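Long-range contacts in DUF4442 domain-containing protein (Pseudomonas aeruginosa, PDB 1SH8), which is of unknown function but, as a member of the hot-dog superfamily close to the PaaI-type enzymes, is probably a thioesterase: residues M85-R91 / E135-A141; G119-L125 / A142-S148. All blocks are in the same frame, centred on the assembly; numbering follows the deposited sequence.

Contact 1 (M85-R91 / E135-A141); sequences MTLRFRR and EVVAESA
R90 reaches across to E139 and grips a single oxygen, OE1, side-on with two nitrogens: NE stands 2.8 Å from OE1 of E139 and NH2 of R90 stands 2.9 Å from that same oxygen. The oxygen lies almost in the guanidinium plane, and NE takes its anti lone pair, while NH2 meets it from above the carboxylate plane; the two flat groups are turned 60° apart. A bend in the arginine chain at chi2 (-50°) folds the guanidinium back over CB of R88, which covers one of its faces, and E139 stretches out straight to meet it. The other carboxylate oxygen, OE2, is taken by Q128, so both ends of the group are held. R91 and E135 make a looser pair beyond the end of the ladder. OE1 of E135 sits 3.1 Å from NH1 of R91, but over the face of the guanidinium, so charge attraction holds the two without any N-H aimed at the oxygen.

Beneath these salt bridges runs an antiparallel ladder in which T86 with A141 and R88 with E139 are the hydrogen-bonded pairs. The ladder ends where V137 O accepts from R90 N at 2.9 Å and from R91 N at 3.2 Å, both arriving from one face of its carbonyl plane. On the side of L87 and S140, CD1 of L87 packs 4.1 Å from CB of A138.

That largely apolar side turns toward helix 54-62, where F58 meets M85 and L87, and A61 meets S140. Strand 120-130 flanks 136-148 on its far edge, in a sheet consistent with the hot-dog fold. The outer edge of 78-89 pairs antiparallel with a strand of the second subunit, where R88 bridges to E84 of that chain, carrying the sheet across the dimer.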
loop_
_atom_site.group_PDB
_atom_site.type_symbol
_atom_site.label_atom_id
_atom_site.label_comp_id
_atom_site.label_asym_id
_atom_site.label_seq_id
_atom_site.Cartn_x
_atom_site.Cartn_y
_atom_site.Cartn_z
ATOM N N MET A 85 -4.972 2.276 -7.262
ATOM C CA MET A 85 -5.460 2.870 -6.034
ATOM C C MET A 85 -4.662 4.102 -5.655
ATOM O O MET A 85 -3.439 4.141 -5.812
ATOM C CB MET A 85 -5.383 1.831 -4.909
ATOM C CG MET A 85 -5.894 2.291 -3.547
ATOM S SD MET A 85 -5.982 0.921 -2.334
ATOM C CE MET A 85 -6.775 -0.267 -3.203
ATOM N N THR A 86 -5.381 5.108 -5.172
ATOM C CA THR A 86 -4.790 6.351 -4.715
ATOM C C THR A 86 -5.101 6.446 -3.230
ATOM O O THR A 86 -6.238 6.201 -2.819
ATOM C CB THR A 86 -5.412 7.562 -5.437
ATOM O OG1 THR A 86 -5.061 7.518 -6.825
ATOM C CG2 THR A 86 -4.914 8.873 -4.822
ATOM N N LEU A 87 -4.089 6.777 -2.431
ATOM C CA LEU A 87 -4.253 6.923 -0.982
ATOM C C LEU A 87 -3.770 8.319 -0.603
ATOM O O LEU A 87 -2.612 8.656 -0.832
ATOM C CB LEU A 87 -3.428 5.868 -0.235
ATOM C CG LEU A 87 -3.508 5.891 1.299
ATOM C CD1 LEU A 87 -4.952 5.679 1.758
ATOM C CD2 LEU A 87 -2.604 4.809 1.878
ATOM N N ARG A 88 -4.662 9.133 -0.046
ATOM C CA ARG A 88 -4.320 10.500 0.340
ATOM C C ARG A 88 -4.205 10.593 1.858
ATOM O O ARG A 88 -5.127 10.228 2.585
ATOM C CB ARG A 88 -5.392 11.472 -0.170
ATOM C CG ARG A 88 -5.715 11.326 -1.660
ATOM C CD ARG A 88 -6.817 12.293 -2.092
ATOM N NE ARG A 88 -7.508 11.841 -3.303
ATOM C CZ ARG A 88 -7.046 11.981 -4.544
ATOM N NH1 ARG A 88 -5.881 12.573 -4.771
ATOM N NH2 ARG A 88 -7.752 11.510 -5.565
ATOM N N PHE A 89 -3.066 11.083 2.333
ATOM C CA PHE A 89 -2.818 11.198 3.765
ATOM C C PHE A 89 -3.245 12.574 4.261
ATOM O O PHE A 89 -2.759 13.599 3.773
ATOM C CB PHE A 89 -1.330 10.947 4.027
ATOM C CG PHE A 89 -0.845 9.620 3.493
ATOM C CD1 PHE A 89 -1.106 8.437 4.185
ATOM C CD2 PHE A 89 -0.161 9.549 2.279
ATOM C CE1 PHE A 89 -0.693 7.199 3.672
ATOM C CE2 PHE A 89 0.257 8.314 1.755
ATOM C CZ PHE A 89 -0.012 7.138 2.457
ATOM N N ARG A 90 -4.158 12.588 5.232
ATOM C CA ARG A 90 -4.692 13.834 5.772
ATOM C C ARG A 90 -4.054 14.296 7.076
ATOM O O ARG A 90 -3.799 15.489 7.259
ATOM C CB ARG A 90 -6.200 13.705 5.972
ATOM C CG ARG A 90 -6.956 13.264 4.727
ATOM C CD ARG A 90 -6.584 14.094 3.498
ATOM N NE ARG A 90 -7.587 13.931 2.450
ATOM C CZ ARG A 90 -7.462 14.381 1.208
ATOM N NH1 ARG A 90 -6.363 15.026 0.832
ATOM N NH2 ARG A 90 -8.455 14.209 0.347
ATOM N N ARG A 91 -3.820 13.360 7.990
ATOM C CA ARG A 91 -3.203 13.696 9.272
ATOM C C ARG A 91 -2.598 12.465 9.937
ATOM O O ARG A 91 -2.995 11.337 9.648
ATOM C CB ARG A 91 -4.234 14.350 10.196
ATOM C CG ARG A 91 -5.558 13.627 10.281
ATOM C CD ARG A 91 -6.655 14.571 10.749
ATOM N NE ARG A 91 -6.534 14.903 12.163
ATOM C CZ ARG A 91 -7.079 15.978 12.727
ATOM N NH1 ARG A 91 -7.780 16.832 11.990
ATOM N NH2 ARG A 91 -6.930 16.194 14.029
ATOM N N GLU A 135 -11.852 11.255 13.426
ATOM C CA GLU A 135 -11.116 12.147 12.525
ATOM C C GLU A 135 -10.666 11.351 11.300
ATOM O O GLU A 135 -10.213 10.212 11.419
ATOM C CB GLU A 135 -9.865 12.736 13.195
ATOM C CG GLU A 135 -10.118 13.787 14.257
ATOM C CD GLU A 135 -10.920 14.973 13.742
ATOM O OE1 GLU A 135 -10.563 15.552 12.693
ATOM O OE2 GLU A 135 -11.914 15.331 14.402
ATOM N N VAL A 136 -10.789 11.956 10.125
ATOM C CA VAL A 136 -10.379 11.309 8.885
ATOM C C VAL A 136 -8.867 11.452 8.737
ATOM O O VAL A 136 -8.356 12.552 8.524
ATOM C CB VAL A 136 -11.099 11.948 7.683
ATOM C CG1 VAL A 136 -10.600 11.340 6.379
ATOM C CG2 VAL A 136 -12.600 11.734 7.825
ATOM N N VAL A 137 -8.148 10.340 8.857
ATOM C CA VAL A 137 -6.696 10.382 8.767
ATOM C C VAL A 137 -6.160 10.150 7.357
ATOM O O VAL A 137 -5.042 10.557 7.036
ATOM C CB VAL A 137 -6.052 9.355 9.733
ATOM C CG1 VAL A 137 -6.490 9.648 11.169
ATOM C CG2 VAL A 137 -6.436 7.930 9.328
ATOM N N ALA A 138 -6.960 9.495 6.522
ATOM C CA ALA A 138 -6.573 9.207 5.145
ATOM C C ALA A 138 -7.825 8.885 4.343
ATOM O O ALA A 138 -8.839 8.470 4.902
ATOM C CB ALA A 138 -5.607 8.028 5.103
ATOM N N GLU A 139 -7.749 9.085 3.033
ATOM C CA GLU A 139 -8.867 8.809 2.145
ATOM C C GLU A 139 -8.335 8.107 0.904
ATOM O O GLU A 139 -7.312 8.507 0.348
ATOM C CB GLU A 139 -9.572 10.118 1.775
ATOM C CG GLU A 139 -10.208 10.796 2.979
ATOM C CD GLU A 139 -10.939 12.077 2.628
ATOM O OE1 GLU A 139 -10.268 13.099 2.363
ATOM O OE2 GLU A 139 -12.190 12.058 2.616
ATOM N N SER A 140 -9.029 7.057 0.475
ATOM C CA SER A 140 -8.597 6.289 -0.690
ATOM C C SER A 140 -9.649 6.174 -1.789
ATOM O O SER A 140 -10.846 6.336 -1.551
ATOM C CB SER A 140 -8.195 4.871 -0.259
ATOM O OG SER A 140 -9.317 4.159 0.248
ATOM N N ALA A 141 -9.175 5.888 -2.993
ATOM C CA ALA A 141 -10.028 5.679 -4.159
ATOM C C ALA A 141 -9.362 4.505 -4.871
ATOM O O ALA A 141 -8.172 4.571 -5.195
ATOM C CB ALA A 141 -10.039 6.922 -5.054
HETATM O O HOH W 1 -8.949 9.835 -1.954
#

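Contact 2 (G119-L125 / A142-S148); sequences GKAEYSL and ALYQLRS
With chi1 at 60°, Y123 holds its ring between its own backbone N and carbonyl carbon and swings it across to Y144, whose CG instead lies anti to its carbonyl carbon (chi1 -63°). The result is a CH-pi contact: CB of Y144 sits over one face of the Y123 ring, 3.7 Å from the ring centroid and only 15° off its normal. The two rings are nearly parallel yet slid well apart, with centroids 5.3 Å from each other, so they barely overlap. Y123 O lies at the edge of the Y144 ring, near its plane, and CD1 of L125 packs 3.8 Å from CE2 of Y144. Both hydroxyls find backbone carbonyls beyond the hairpin, Y123 OH at G65 and Y144 OH at E62, which fixes where the far end of each ring lies.

The other side of the sheet is mostly polar, though L143 lays its methyls against E122. R147, bent at chi3, turns NH1 back to Q145 OE1 at 2.6 Å, and the extended K120 chain runs alongside the arginine, with CD of K120 3.5 Å from NH1 of R147. A water also accepts from that NH1, and a second water donates to E122 OE2 at 2.7 Å and makes a weaker bond to Q145 NE2.

Between the faces the backbone zips up antiparallel from L125 with A142 to A121 with L146. The pairing reaches the turn after helix 105-118, where G119, with positive phi, takes S148 N on its carbonyl at 3.0 Å.

This hairpin of strands 120-130 and 136-148, consistent with a hot-dog fold, is backed by helix 105-118, with L111 against A121 and Y123, and by helix 64-72, with F69 against Y123 and L146. Strand 78-89 lies along the other edge of 136-148.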
loop_
_atom_site.group_PDB
_atom_site.type_symbol
_atom_site.label_atom_id
_atom_site.label_comp_id
_atom_site.label_asym_id
_atom_site.label_seq_id
_atom_site.Cartn_x
_atom_site.Cartn_y
_atom_site.Cartn_z
ATOM N N GLY A 119 -16.612 -12.490 -17.998
ATOM C CA GLY A 119 -15.365 -12.926 -17.398
ATOM C C GLY A 119 -14.760 -11.950 -16.405
ATOM O O GLY A 119 -13.899 -12.331 -15.612
ATOM N N LYS A 120 -15.197 -10.694 -16.447
ATOM C CA LYS A 120 -14.685 -9.683 -15.526
ATOM C C LYS A 120 -15.643 -8.501 -15.415
ATOM O O LYS A 120 -16.425 -8.224 -16.337
ATOM C CB LYS A 120 -13.313 -9.179 -15.983
ATOM C CG LYS A 120 -13.341 -8.383 -17.275
ATOM C CD LYS A 120 -11.945 -7.895 -17.641
ATOM C CE LYS A 120 -11.959 -7.085 -18.930
ATOM N NZ LYS A 120 -10.604 -6.551 -19.252
ATOM N N ALA A 121 -15.574 -7.814 -14.277
ATOM C CA ALA A 121 -16.416 -6.654 -13.998
ATOM C C ALA A 121 -15.669 -5.781 -13.001
ATOM O O ALA A 121 -15.069 -6.294 -12.058
ATOM C CB ALA A 121 -17.740 -7.098 -13.410
ATOM N N GLU A 122 -15.708 -4.468 -13.200
ATOM C CA GLU A 122 -15.006 -3.554 -12.301
ATOM C C GLU A 122 -15.913 -2.909 -11.265
ATOM O O GLU A 122 -17.079 -2.630 -11.528
ATOM C CB GLU A 122 -14.364 -2.395 -13.072
ATOM C CG GLU A 122 -13.452 -2.731 -14.230
ATOM C CD GLU A 122 -12.951 -1.463 -14.919
ATOM O OE1 GLU A 122 -13.718 -0.468 -14.964
ATOM O OE2 GLU A 122 -11.806 -1.459 -15.419
ATOM N N TYR A 123 -15.361 -2.669 -10.082
ATOM C CA TYR A 123 -16.088 -1.959 -9.041
ATOM C C TYR A 123 -15.068 -1.070 -8.332
ATOM O O TYR A 123 -13.897 -1.434 -8.187
ATOM C CB TYR A 123 -16.810 -2.911 -8.063
ATOM C CG TYR A 123 -15.954 -3.890 -7.283
ATOM C CD1 TYR A 123 -15.569 -3.623 -5.965
ATOM C CD2 TYR A 123 -15.584 -5.113 -7.841
ATOM C CE1 TYR A 123 -14.839 -4.559 -5.221
ATOM C CE2 TYR A 123 -14.853 -6.054 -7.109
ATOM C CZ TYR A 123 -14.486 -5.772 -5.802
ATOM O OH TYR A 123 -13.774 -6.715 -5.091
ATOM N N SER A 124 -15.496 0.123 -7.939
ATOM C CA SER A 124 -14.599 1.047 -7.262
ATOM C C SER A 124 -15.084 1.343 -5.850
ATOM O O SER A 124 -16.266 1.170 -5.536
ATOM C CB SER A 124 -14.492 2.352 -8.052
ATOM O OG SER A 124 -15.766 2.950 -8.213
ATOM N N LEU A 125 -14.156 1.767 -4.998
ATOM C CA LEU A 125 -14.478 2.115 -3.621
ATOM C C LEU A 125 -13.742 3.410 -3.289
ATOM O O LEU A 125 -12.564 3.567 -3.625
ATOM C CB LEU A 125 -14.027 1.008 -2.654
ATOM C CG LEU A 125 -14.632 -0.396 -2.807
ATOM C CD1 LEU A 125 -13.943 -1.365 -1.847
ATOM C CD2 LEU A 125 -16.125 -0.354 -2.530
ATOM N N ALA A 142 -10.110 3.431 -5.103
ATOM C CA ALA A 142 -9.528 2.254 -5.738
ATOM C C ALA A 142 -10.428 1.573 -6.758
ATOM O O ALA A 142 -11.654 1.605 -6.643
ATOM C CB ALA A 142 -9.139 1.252 -4.672
ATOM N N LEU A 143 -9.795 0.947 -7.747
ATOM C CA LEU A 143 -10.501 0.225 -8.799
ATOM C C LEU A 143 -10.149 -1.249 -8.682
ATOM O O LEU A 143 -8.972 -1.616 -8.696
ATOM C CB LEU A 143 -10.085 0.731 -10.185
ATOM C CG LEU A 143 -10.744 0.057 -11.396
ATOM C CD1 LEU A 143 -12.250 0.317 -11.399
ATOM C CD2 LEU A 143 -10.117 0.587 -12.673
ATOM N N TYR A 144 -11.178 -2.079 -8.562
ATOM C CA TYR A 144 -11.020 -3.524 -8.447
ATOM C C TYR A 144 -11.695 -4.189 -9.624
ATOM O O TYR A 144 -12.551 -3.605 -10.289
ATOM C CB TYR A 144 -11.694 -4.045 -7.175
ATOM C CG TYR A 144 -11.104 -3.513 -5.903
ATOM C CD1 TYR A 144 -10.041 -4.171 -5.275
ATOM C CD2 TYR A 144 -11.583 -2.330 -5.333
ATOM C CE1 TYR A 144 -9.468 -3.659 -4.104
ATOM C CE2 TYR A 144 -11.017 -1.811 -4.166
ATOM C CZ TYR A 144 -9.961 -2.482 -3.562
ATOM O OH TYR A 144 -9.386 -1.961 -2.427
ATOM N N GLN A 145 -11.317 -5.434 -9.859
ATOM C CA GLN A 145 -11.914 -6.205 -10.923
ATOM C C GLN A 145 -12.341 -7.536 -10.314
ATOM O O GLN A 145 -11.583 -8.141 -9.551
ATOM C CB GLN A 145 -10.885 -6.444 -12.024
ATOM C CG GLN A 145 -11.436 -6.369 -13.424
ATOM C CD GLN A 145 -10.355 -6.556 -14.462
ATOM O OE1 GLN A 145 -9.791 -7.637 -14.592
ATOM N NE2 GLN A 145 -10.049 -5.495 -15.198
ATOM N N LEU A 146 -13.568 -7.957 -10.606
ATOM C CA LEU A 146 -14.074 -9.251 -10.148
ATOM C C LEU A 146 -13.856 -10.115 -11.393
ATOM O O LEU A 146 -14.382 -9.805 -12.464
ATOM C CB LEU A 146 -15.570 -9.174 -9.817
ATOM C CG LEU A 146 -16.222 -10.467 -9.317
ATOM C CD1 LEU A 146 -15.620 -10.866 -7.969
ATOM C CD2 LEU A 146 -17.728 -10.267 -9.188
ATOM N N ARG A 147 -13.073 -11.181 -11.264
ATOM C CA ARG A 147 -12.782 -12.022 -12.419
ATOM C C ARG A 147 -13.146 -13.474 -12.210
ATOM O O ARG A 147 -13.062 -13.991 -11.101
ATOM C CB ARG A 147 -11.289 -11.945 -12.757
ATOM C CG ARG A 147 -10.775 -10.535 -13.023
ATOM C CD ARG A 147 -9.278 -10.546 -13.279
ATOM N NE ARG A 147 -8.914 -11.372 -14.429
ATOM C CZ ARG A 147 -9.078 -11.014 -15.701
ATOM N NH1 ARG A 147 -9.601 -9.835 -16.009
ATOM N NH2 ARG A 147 -8.714 -11.841 -16.672
ATOM N N SER A 148 -13.552 -14.137 -13.284
ATOM C CA SER A 148 -13.872 -15.549 -13.185
ATOM C C SER A 148 -12.583 -16.300 -13.491
ATOM O O SER A 148 -11.703 -15.790 -14.187
ATOM C CB SER A 148 -14.963 -15.935 -14.189
ATOM O OG SER A 148 -14.543 -15.691 -15.518
HETATM O O HOH W 2 -8.682 -9.424 -18.891
HETATM O O HOH W 3 -9.369 -2.495 -15.077
#

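Strand 136-148 is the shared, central element: contact 1 takes its first half against 78-89 and contact 2 its second half against 120-130, though both neighbours flank it throughout. The two meet at M85, whose side chain lies against A142 and Y144. Both are partly buried, contact 2 with more buried residues, contact 1 more open at its arginine-glutamate end. Each has a side turned to helices and a mostly polar side. There contact 1 carries salt bridges, and its strand 78-89 runs on into the second subunit; contact 2, touching no other chain, relies on K120 packing and waters, with an amide-guanidinium bond within 142-148. Tyrosine packing dominates its buried side, smaller aliphatic contacts that of contact 1.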